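Local coordinates for A-type flavoprotein (Giardia intestinalis, PDB 2Q9U), which scavenges O2 as a flavodiiron protein, using a mu-oxo-diiron centre in a beta-lactamase-like domain and FMN in a flavodoxin-like domain, at the interface of chains A and B. Residues are numbered along the deposited sequence; one frame, centred on the assembly and turned at random. Chains: chain A/B, A-type flavoprotein.

About 51 Å separates the C-alpha centres of contact 1 and contact 2, which lie far apart along one two-fold symmetric interface. In contact 1 chain A offers its N-terminal segment and the loop at 180-182 to the flavodoxin-like part of chain B; in contact 2 the roles are exchanged, and the N-terminal segment of chain B meets the flavodoxin-like part of chain A. Helix 269-283 serves both, through B:Arg282 near its C-terminal end and A:Arg272 near its start. Symmetry repeats each contact with the chains exchanged, consistent with the head-to-tail dimer of flavodiiron proteins, in which diiron and FMN domains of different subunits come together.

Contact 1: the interface of chains A and B. Residues chain A 9, 11, 180, 182; chain B 282, 286-288.
B:Arg282 reaches across to A:Ser180, A:Gln9 and A:Gln11, and hydrogen bonds made by its guanidinium dominate the patch. Its CG stands anti to the backbone N (chi1 -168°) and the chain runs extended to NE, carrying the guanidinium into chain A. There NE and NH2 grip one acceptor side-on, the backbone carbonyl A:Ser180 O, with B:Arg282 NE at 2.7 Å from it; this oxygen lies in the guanidinium plane. A third bond, from B:Arg282 NH1 to the amide oxygen A:Gln9 OE1, spans 2.9 Å; the donor stands above the amide carbonyl plane rather than on a lone pair.

Stacking involves a different glutamine. The amide of A:Gln11 lies over one guanidinium face, the planes 12° apart, with A:Gln11 OE1 3.3 Å from B:Arg282 CZ. A:Arg182 grips that oxygen side-on in its own guanidinium plane, NE (2.9 Å from A:Gln11 OE1) nearly along the amide C=O direction and NH2 on a lone pair, so A:Arg182 is a second-shell residue positioning the amide. The guanidinium planes of A:Arg182 and B:Arg282 are themselves nearly parallel; A:Ser180 O and A:Gln11 OE1 are each coplanar with one guanidinium and over the face of the other, which may offset repulsion.

Beside this cluster, the backbone donor B:Thr288 N makes a nearly straight bond (171° at H) of 3.0 Å to the hydroxyl A:Ser180 OG.

Two waters bridge the chains: water 1, 2.8 Å from B:Glu287 OE2, joins it and B:Thr288 O to A:Ser180 N, while water 2 links A:Gln9 NE2 to B:Arg282 O.

Together these bonds fasten the end of helix 269-283 and the start of strand 287-292 to the other subunit, and so probably contribute to the relative orientation of the chains.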
# COMPACT_ATOMS: atom_id res chain seq x y z
N GLN A 9 33.61 -3.91 4.00
CA GLN A 9 34.62 -3.68 2.98
C GLN A 9 35.03 -2.21 3.04
O GLN A 9 34.16 -1.32 3.00
CB GLN A 9 34.08 -3.99 1.57
CG GLN A 9 35.12 -3.64 0.46
CD GLN A 9 34.53 -3.42 -0.92
OE1 GLN A 9 33.33 -3.50 -1.13
NE2 GLN A 9 35.41 -3.16 -1.89
N GLN A 11 36.22 1.16 1.44
CA GLN A 11 35.80 1.64 0.15
C GLN A 11 36.47 2.98 -0.12
O GLN A 11 35.89 4.04 0.07
CB GLN A 11 34.25 1.68 0.09
CG GLN A 11 33.64 0.26 0.17
CD GLN A 11 32.12 0.24 0.25
OE1 GLN A 11 31.45 0.93 -0.50
NE2 GLN A 11 31.59 -0.58 1.15
N SER A 180 25.04 -0.32 -4.47
CA SER A 180 26.37 -0.64 -3.98
C SER A 180 27.41 0.21 -4.71
O SER A 180 28.56 0.29 -4.27
CB SER A 180 26.68 -2.15 -4.14
OG SER A 180 26.73 -2.51 -5.51
N ARG A 182 29.26 3.61 -5.86
CA ARG A 182 29.49 4.91 -5.25
C ARG A 182 29.51 6.06 -6.23
O ARG A 182 29.41 7.22 -5.81
CB ARG A 182 30.76 4.91 -4.37
CG ARG A 182 30.73 3.80 -3.29
CD ARG A 182 29.56 3.99 -2.25
NE ARG A 182 29.38 2.70 -1.56
CZ ARG A 182 28.25 2.04 -1.41
NH1 ARG A 182 27.08 2.57 -1.80
NH2 ARG A 182 28.31 0.85 -0.80
N ARG B 282 30.44 -7.59 -2.28
CA ARG B 282 30.84 -6.34 -2.95
C ARG B 282 32.38 -6.29 -3.07
O ARG B 282 32.91 -5.84 -4.09
CB ARG B 282 30.31 -5.10 -2.19
CG ARG B 282 30.45 -3.79 -3.00
CD ARG B 282 30.21 -2.53 -2.11
NE ARG B 282 30.32 -1.32 -2.92
CZ ARG B 282 31.47 -0.76 -3.31
NH1 ARG B 282 32.65 -1.27 -2.94
NH2 ARG B 282 31.45 0.33 -4.08
N CYS B 286 31.65 -7.38 -7.40
CA CYS B 286 30.27 -7.54 -7.87
C CYS B 286 29.42 -6.37 -7.43
O CYS B 286 29.63 -5.85 -6.33
CB CYS B 286 29.62 -8.80 -7.27
SG CYS B 286 30.27 -10.36 -7.92
N GLU B 287 28.46 -5.99 -8.27
CA GLU B 287 27.30 -5.23 -7.80
C GLU B 287 26.53 -6.07 -6.78
O GLU B 287 26.43 -7.29 -6.92
CB GLU B 287 26.34 -4.86 -8.94
CG GLU B 287 25.22 -3.97 -8.40
CD GLU B 287 24.18 -3.54 -9.40
OE1 GLU B 287 24.14 -4.12 -10.52
OE2 GLU B 287 23.39 -2.63 -9.01
N THR B 288 26.00 -5.43 -5.75
CA THR B 288 25.21 -6.17 -4.76
C THR B 288 23.85 -5.45 -4.59
O THR B 288 23.79 -4.21 -4.57
CB THR B 288 25.92 -6.30 -3.41
OG1 THR B 288 26.14 -4.98 -2.83
CG2 THR B 288 27.25 -7.04 -3.56
O HOH W 1 23.38 -2.08 -6.25
O HOH W 2 34.70 -3.32 -4.78

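Contact 2: the interface of chains A and B. Residues chain A 272, 276, 386, 389-390; chain B 7, 64.
A mixed apolar and hydrogen-bonded patch of the two-fold A-B interface centres on B:Tyr7, which docks against two helices of chain A and ties the N-terminal segment of one subunit to the flavodoxin-like part of the other. The tyrosine has 117 Å² of its surface hidden by chain A, about half of the patch total.

Its ring meets A:Leu389 on one face: A:Leu389 CD1 sits 4.0 Å from the ring centroid in a CH-pi contact, and A:Leu389 CB approaches the ring base at B:Tyr7 CG, 3.6 Å away. CG of the tyrosine lies between its backbone N and carbonyl carbon (chi1 47°), which, with chi2 near perpendicular, presents the ring face to A:Leu389.

At the ring tip, the phenol B:Tyr7 OH donates to the carboxylate A:Glu386 OE2 at 2.6 Å. The acceptor is approached on its anti side, 25° out of the carboxylate plane.

A:Arg272 NH2 comes within 3.7 Å of B:Tyr7 CE1, guanidinium and ring planes 70° apart. Water 3 lies in plane at the edge of both groups; both terminal nitrogens of A:Arg272 reach it, A:Arg272 NH2 at 2.9 Å, and it lies 2.8 Å from the backbone B:Tyr7 O. A:Leu389 CD1 also lies over a face of this guanidinium. B:Glu64 OE1 lies 5.4 Å from A:Arg272 NE, near enough that its charge may favour the arginine without contact.

In the fold, A:Glu386 and A:Leu389 belong to helix 386-409, A:Arg272 and A:Ala276 to helix 269-283; B:Tyr7 is in a loop and B:Glu64 in helix 62-72.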
# COMPACT_ATOMS: atom_id res chain seq x y z
N ARG A 272 -11.57 10.61 -18.40
CA ARG A 272 -11.71 10.54 -19.86
C ARG A 272 -11.49 11.91 -20.54
O ARG A 272 -10.87 11.99 -21.60
CB ARG A 272 -13.08 9.99 -20.27
CG ARG A 272 -13.26 9.86 -21.81
CD ARG A 272 -12.42 8.70 -22.33
NE ARG A 272 -12.31 8.62 -23.80
CZ ARG A 272 -11.54 9.39 -24.58
NH1 ARG A 272 -10.83 10.40 -24.07
NH2 ARG A 272 -11.52 9.17 -25.88
N ALA A 276 -8.50 13.16 -23.43
CA ALA A 276 -8.73 13.96 -24.65
C ALA A 276 -7.84 15.22 -24.65
O ALA A 276 -7.24 15.57 -25.67
CB ALA A 276 -10.23 14.36 -24.79
N GLU A 386 -19.11 13.40 -26.92
CA GLU A 386 -18.13 13.67 -27.97
C GLU A 386 -17.79 15.15 -28.17
O GLU A 386 -16.64 15.48 -28.45
CB GLU A 386 -18.56 13.06 -29.29
CG GLU A 386 -18.25 11.58 -29.34
CD GLU A 386 -18.17 11.07 -30.75
OE1 GLU A 386 -18.90 11.59 -31.62
OE2 GLU A 386 -17.36 10.16 -31.00
N LEU A 389 -15.41 16.11 -25.26
CA LEU A 389 -14.08 15.57 -25.56
C LEU A 389 -13.31 16.42 -26.61
O LEU A 389 -12.10 16.64 -26.47
CB LEU A 389 -14.19 14.12 -26.07
CG LEU A 389 -14.78 13.11 -25.07
CD1 LEU A 389 -14.88 11.74 -25.72
CD2 LEU A 389 -13.90 13.03 -23.80
N GLU A 390 -14.01 16.86 -27.64
CA GLU A 390 -13.44 17.75 -28.64
C GLU A 390 -13.00 19.08 -28.03
O GLU A 390 -11.92 19.59 -28.33
CB GLU A 390 -14.44 17.99 -29.78
CG GLU A 390 -13.90 18.91 -30.83
CD GLU A 390 -14.82 19.07 -32.02
OE1 GLU A 390 -16.01 19.40 -31.81
OE2 GLU A 390 -14.36 18.87 -33.16
N TYR B 7 -11.02 14.19 -31.07
CA TYR B 7 -10.52 14.22 -29.70
C TYR B 7 -9.42 13.18 -29.49
O TYR B 7 -9.05 12.87 -28.36
CB TYR B 7 -11.66 13.99 -28.70
CG TYR B 7 -12.56 12.83 -29.06
CD1 TYR B 7 -12.23 11.53 -28.69
CD2 TYR B 7 -13.74 13.03 -29.76
CE1 TYR B 7 -13.05 10.47 -29.02
CE2 TYR B 7 -14.57 11.97 -30.09
CZ TYR B 7 -14.22 10.70 -29.72
OH TYR B 7 -15.04 9.64 -30.04
N GLU B 64 -12.03 3.98 -26.52
CA GLU B 64 -10.85 4.75 -26.93
C GLU B 64 -10.13 4.10 -28.12
O GLU B 64 -9.74 4.80 -29.06
CB GLU B 64 -9.90 4.95 -25.72
CG GLU B 64 -8.69 5.80 -26.06
CD GLU B 64 -7.72 5.97 -24.88
OE1 GLU B 64 -7.97 5.46 -23.74
OE2 GLU B 64 -6.71 6.64 -25.12
O HOH W 3 -9.27 10.88 -26.41